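Local structure of cell division control protein 45 cdc45 putative (Entamoeba histolytica, 6CC2) at residues Ile36-Ile41 and Arg184-Ile189. The protein probably acts in eukaryotic DNA replication as a Cdc45-family component of the replicative helicase, with a possible conformational switch regulating that role. Numbering follows the deposited sequence.
Sequences IVCYKI and RVALAI. With EDO (1,2-ethanediol), chain J.
Ala186 CB sits 3.5 Å from Ile41 CG2, and this pair carries most of the contact between helices 33-48 and 182-192. The methyl of Ala186 points toward the other helix and also lies 3.7 Å from Ile41 CB, so it abuts the branch point of the isoleucine rather than the end of its chain. The first torsion of Ile41 accounts for this: CG1 is anti to the carbonyl carbon (chi1 -69°), which sets CG2 beside that carbonyl and against Ala186, while the longer arm, extended at chi2 (177°), carries CD1 alongside Leu187, 4.4 Å from its CB. On the other flank of the methyl, Cys38 contributes its sulfur, SG standing 4.1 Å from Ala186 CB, and its backbone O lies at a similar distance from the same carbon. All four residues are buried, and the contact is apolar. The small alanine side chain goes with a close, nearly parallel pairing: the local axes approach to 8.4 Å at 18°, and the CA atoms of Cys38 and Ala186 are 5.6 Å apart.

Further out, helix 199-213 borders both segments, through Tyr203 against Val37 and Lys40 and through Met200 and Tyr201 against Leu187. Tyr39 points away from helix 182-192; its ring meets Phe378 edge-to-face, and its OH is hydrogen-bonded to O1 of a 1,2-ethanediol, probably from the crystallisation liquor, which Glu47 and His53 also bind. Helix 33-48 is the beta-alpha-beta crossover between the adjacent parallel strands 24-29 and 53-57, covering the sheet with Tyr39 on His53 and Ala55; helix 182-192 packs alongside it, on the side turned from Tyr39, consistent with the DHH-like N-terminal fold of Cdc45 and its RecJ relatives.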
ATOM      1  N   ILE A  36      -4.050  -1.216  -8.717  1.00 14.81           N
ATOM      2  CA  ILE A  36      -3.914  -2.304  -9.693  1.00 14.42           C
ATOM      3  C   ILE A  36      -5.213  -3.097  -9.768  1.00 16.65           C
ATOM      4  O   ILE A  36      -5.671  -3.489 -10.855  1.00 17.63           O
ATOM      5  CB  ILE A  36      -2.732  -3.217  -9.360  1.00 17.76           C
ATOM      6  CG1 ILE A  36      -1.421  -2.414  -9.298  1.00 20.40           C
ATOM      7  CG2 ILE A  36      -2.589  -4.336 -10.426  1.00 17.64           C
ATOM      8  CD1 ILE A  36      -0.184  -3.261  -9.037  1.00 22.27           C
ATOM      9  N   VAL A  37      -5.822  -3.357  -8.608  1.00 16.37           N
ATOM     10  CA  VAL A  37      -7.109  -4.061  -8.580  1.00 17.74           C
ATOM     11  C   VAL A  37      -8.143  -3.312  -9.407  1.00 16.92           C
ATOM     12  O   VAL A  37      -8.904  -3.905 -10.177  1.00 16.77           O
ATOM     13  CB  VAL A  37      -7.584  -4.237  -7.127  1.00 18.32           C
ATOM     14  CG1 VAL A  37      -9.048  -4.632  -7.063  1.00 18.04           C
ATOM     15  CG2 VAL A  37      -6.684  -5.249  -6.392  1.00 20.29           C
ATOM     16  N   CYS A  38      -8.221  -1.982  -9.233  1.00 17.70           N
ATOM     17  CA  CYS A  38      -9.185  -1.196  -9.989  1.00 18.26           C
ATOM     18  C   CYS A  38      -8.933  -1.329 -11.484  1.00 19.22           C
ATOM     19  O   CYS A  38      -9.848  -1.643 -12.256  1.00 21.20           O
ATOM     20  CB  CYS A  38      -9.119   0.262  -9.522  1.00 20.50           C
ATOM     21  SG  CYS A  38     -10.274   1.381 -10.352  1.00 20.17           S
ATOM     22  N   TYR A  39      -7.682  -1.147 -11.904  1.00 18.43           N
ATOM     23  CA  TYR A  39      -7.330  -1.361 -13.298  1.00 19.70           C
ATOM     24  C   TYR A  39      -7.765  -2.743 -13.779  1.00 17.96           C
ATOM     25  O   TYR A  39      -8.313  -2.888 -14.871  1.00 20.34           O
ATOM     26  CB  TYR A  39      -5.824  -1.212 -13.497  1.00 17.26           C
ATOM     27  CG  TYR A  39      -5.415  -1.382 -14.933  1.00 18.78           C
ATOM     28  CD1 TYR A  39      -5.122  -2.649 -15.445  1.00 20.68           C
ATOM     29  CD2 TYR A  39      -5.363  -0.312 -15.798  1.00 22.52           C
ATOM     30  CE1 TYR A  39      -4.779  -2.830 -16.755  1.00 21.21           C
ATOM     31  CE2 TYR A  39      -5.018  -0.485 -17.109  1.00 23.80           C
ATOM     32  CZ  TYR A  39      -4.734  -1.745 -17.591  1.00 23.29           C
ATOM     33  OH  TYR A  39      -4.386  -1.929 -18.924  1.00 25.21           O
ATOM     34  N   LYS A  40      -7.470  -3.783 -12.993  1.00 19.38           N
ATOM     35  CA  LYS A  40      -7.790  -5.154 -13.398  1.00 17.44           C
ATOM     36  C   LYS A  40      -9.285  -5.321 -13.639  1.00 18.86           C
ATOM     37  O   LYS A  40      -9.707  -5.862 -14.677  1.00 20.25           O
ATOM     38  CB  LYS A  40      -7.297  -6.131 -12.307  1.00 19.10           C
ATOM     39  CG  LYS A  40      -7.644  -7.597 -12.533  1.00 21.05           C
ATOM     40  CD  LYS A  40      -7.028  -8.127 -13.797  1.00 22.01           C
ATOM     41  CE  LYS A  40      -7.290  -9.611 -13.970  1.00 25.58           C
ATOM     42  NZ  LYS A  40      -6.669 -10.133 -15.240  1.00 26.03           N
ATOM     43  N   ILE A  41     -10.103  -4.836 -12.703  1.00 19.32           N
ATOM     44  CA  ILE A  41     -11.549  -5.019 -12.813  1.00 20.50           C
ATOM     45  C   ILE A  41     -12.105  -4.255 -14.012  1.00 22.24           C
ATOM     46  O   ILE A  41     -12.920  -4.774 -14.784  1.00 23.41           O
ATOM     47  CB  ILE A  41     -12.226  -4.600 -11.487  1.00 20.55           C
ATOM     48  CG1 ILE A  41     -11.848  -5.600 -10.396  1.00 20.58           C
ATOM     49  CG2 ILE A  41     -13.733  -4.540 -11.649  1.00 22.85           C
ATOM     50  CD1 ILE A  41     -12.394  -5.259  -9.000  1.00 19.95           C
ATOM     51  N   ARG A 184     -13.121  -1.401  -5.132  1.00 18.24           N
ATOM     52  CA  ARG A 184     -14.522  -1.563  -4.782  1.00 20.77           C
ATOM     53  C   ARG A 184     -15.422  -0.751  -5.712  1.00 21.76           C
ATOM     54  O   ARG A 184     -16.514  -1.198  -6.083  1.00 22.46           O
ATOM     55  CB  ARG A 184     -14.731  -1.148  -3.322  1.00 19.97           C
ATOM     56  CG  ARG A 184     -16.142  -1.032  -2.903  1.00 22.31           C
ATOM     57  CD  ARG A 184     -16.849  -2.387  -2.845  1.00 32.07           C
ATOM     58  NE  ARG A 184     -18.133  -2.266  -2.157  1.00 35.84           N
ATOM     59  CZ  ARG A 184     -18.304  -2.449  -0.850  1.00 35.29           C
ATOM     60  NH1 ARG A 184     -17.281  -2.789  -0.077  1.00 34.09           N
ATOM     61  NH2 ARG A 184     -19.504  -2.306  -0.316  1.00 33.45           N
ATOM     62  N   VAL A 185     -14.974   0.446  -6.107  1.00 20.31           N
ATOM     63  CA  VAL A 185     -15.750   1.255  -7.039  1.00 21.88           C
ATOM     64  C   VAL A 185     -15.844   0.560  -8.393  1.00 22.26           C
ATOM     65  O   VAL A 185     -16.904   0.557  -9.029  1.00 21.90           O
ATOM     66  CB  VAL A 185     -15.143   2.661  -7.172  1.00 25.00           C
ATOM     67  CG1 VAL A 185     -15.870   3.449  -8.281  1.00 27.43           C
ATOM     68  CG2 VAL A 185     -15.230   3.413  -5.866  1.00 25.33           C
ATOM     69  N   ALA A 186     -14.734  -0.019  -8.865  1.00 21.83           N
ATOM     70  CA  ALA A 186     -14.777  -0.740 -10.138  1.00 20.20           C
ATOM     71  C   ALA A 186     -15.750  -1.911 -10.058  1.00 19.69           C
ATOM     72  O   ALA A 186     -16.538  -2.147 -10.998  1.00 19.96           O
ATOM     73  CB  ALA A 186     -13.385  -1.220 -10.529  1.00 17.52           C
ATOM     74  N   LEU A 187     -15.730  -2.636  -8.942  1.00 19.53           N
ATOM     75  CA  LEU A 187     -16.692  -3.711  -8.703  1.00 20.26           C
ATOM     76  C   LEU A 187     -18.115  -3.180  -8.708  1.00 20.78           C
ATOM     77  O   LEU A 187     -19.029  -3.820  -9.253  1.00 22.22           O
ATOM     78  CB  LEU A 187     -16.400  -4.404  -7.371  1.00 20.14           C
ATOM     79  CG  LEU A 187     -17.403  -5.472  -6.936  1.00 24.70           C
ATOM     80  CD1 LEU A 187     -17.403  -6.685  -7.883  1.00 29.42           C
ATOM     81  CD2 LEU A 187     -17.073  -5.909  -5.491  1.00 25.97           C
ATOM     82  N   ALA A 188     -18.320  -1.983  -8.143  1.00 21.79           N
ATOM     83  CA  ALA A 188     -19.660  -1.393  -8.132  1.00 23.64           C
ATOM     84  C   ALA A 188     -20.145  -1.068  -9.542  1.00 22.48           C
ATOM     85  O   ALA A 188     -21.329  -1.226  -9.834  1.00 24.58           O
ATOM     86  CB  ALA A 188     -19.673  -0.137  -7.262  1.00 24.87           C
ATOM     87  N   ILE A 189     -19.253  -0.596 -10.418  1.00 20.91           N
ATOM     88  CA  ILE A 189     -19.622  -0.365 -11.814  1.00 24.17           C
ATOM     89  C   ILE A 189     -20.058  -1.670 -12.460  1.00 21.57           C
ATOM     90  O   ILE A 189     -21.083  -1.732 -13.136  1.00 23.54           O
ATOM     91  CB  ILE A 189     -18.451   0.275 -12.588  1.00 23.96           C
ATOM     92  CG1 ILE A 189     -18.144   1.671 -12.021  1.00 25.05           C
ATOM     93  CG2 ILE A 189     -18.768   0.324 -14.070  1.00 25.88           C
ATOM     94  CD1 ILE A 189     -16.844   2.268 -12.542  1.00 24.78           C
TER
HETATM   95  C1  EDO J 609      -4.233  -5.580 -19.642  1.00 47.90           C
HETATM   96  O1  EDO J 609      -4.417  -4.209 -20.021  1.00 38.63           O
HETATM   97  C2  EDO J 609      -5.586  -6.275 -19.620  1.00 59.98           C
HETATM   98  O2  EDO J 609      -6.232  -6.112 -20.891  1.00 61.43           O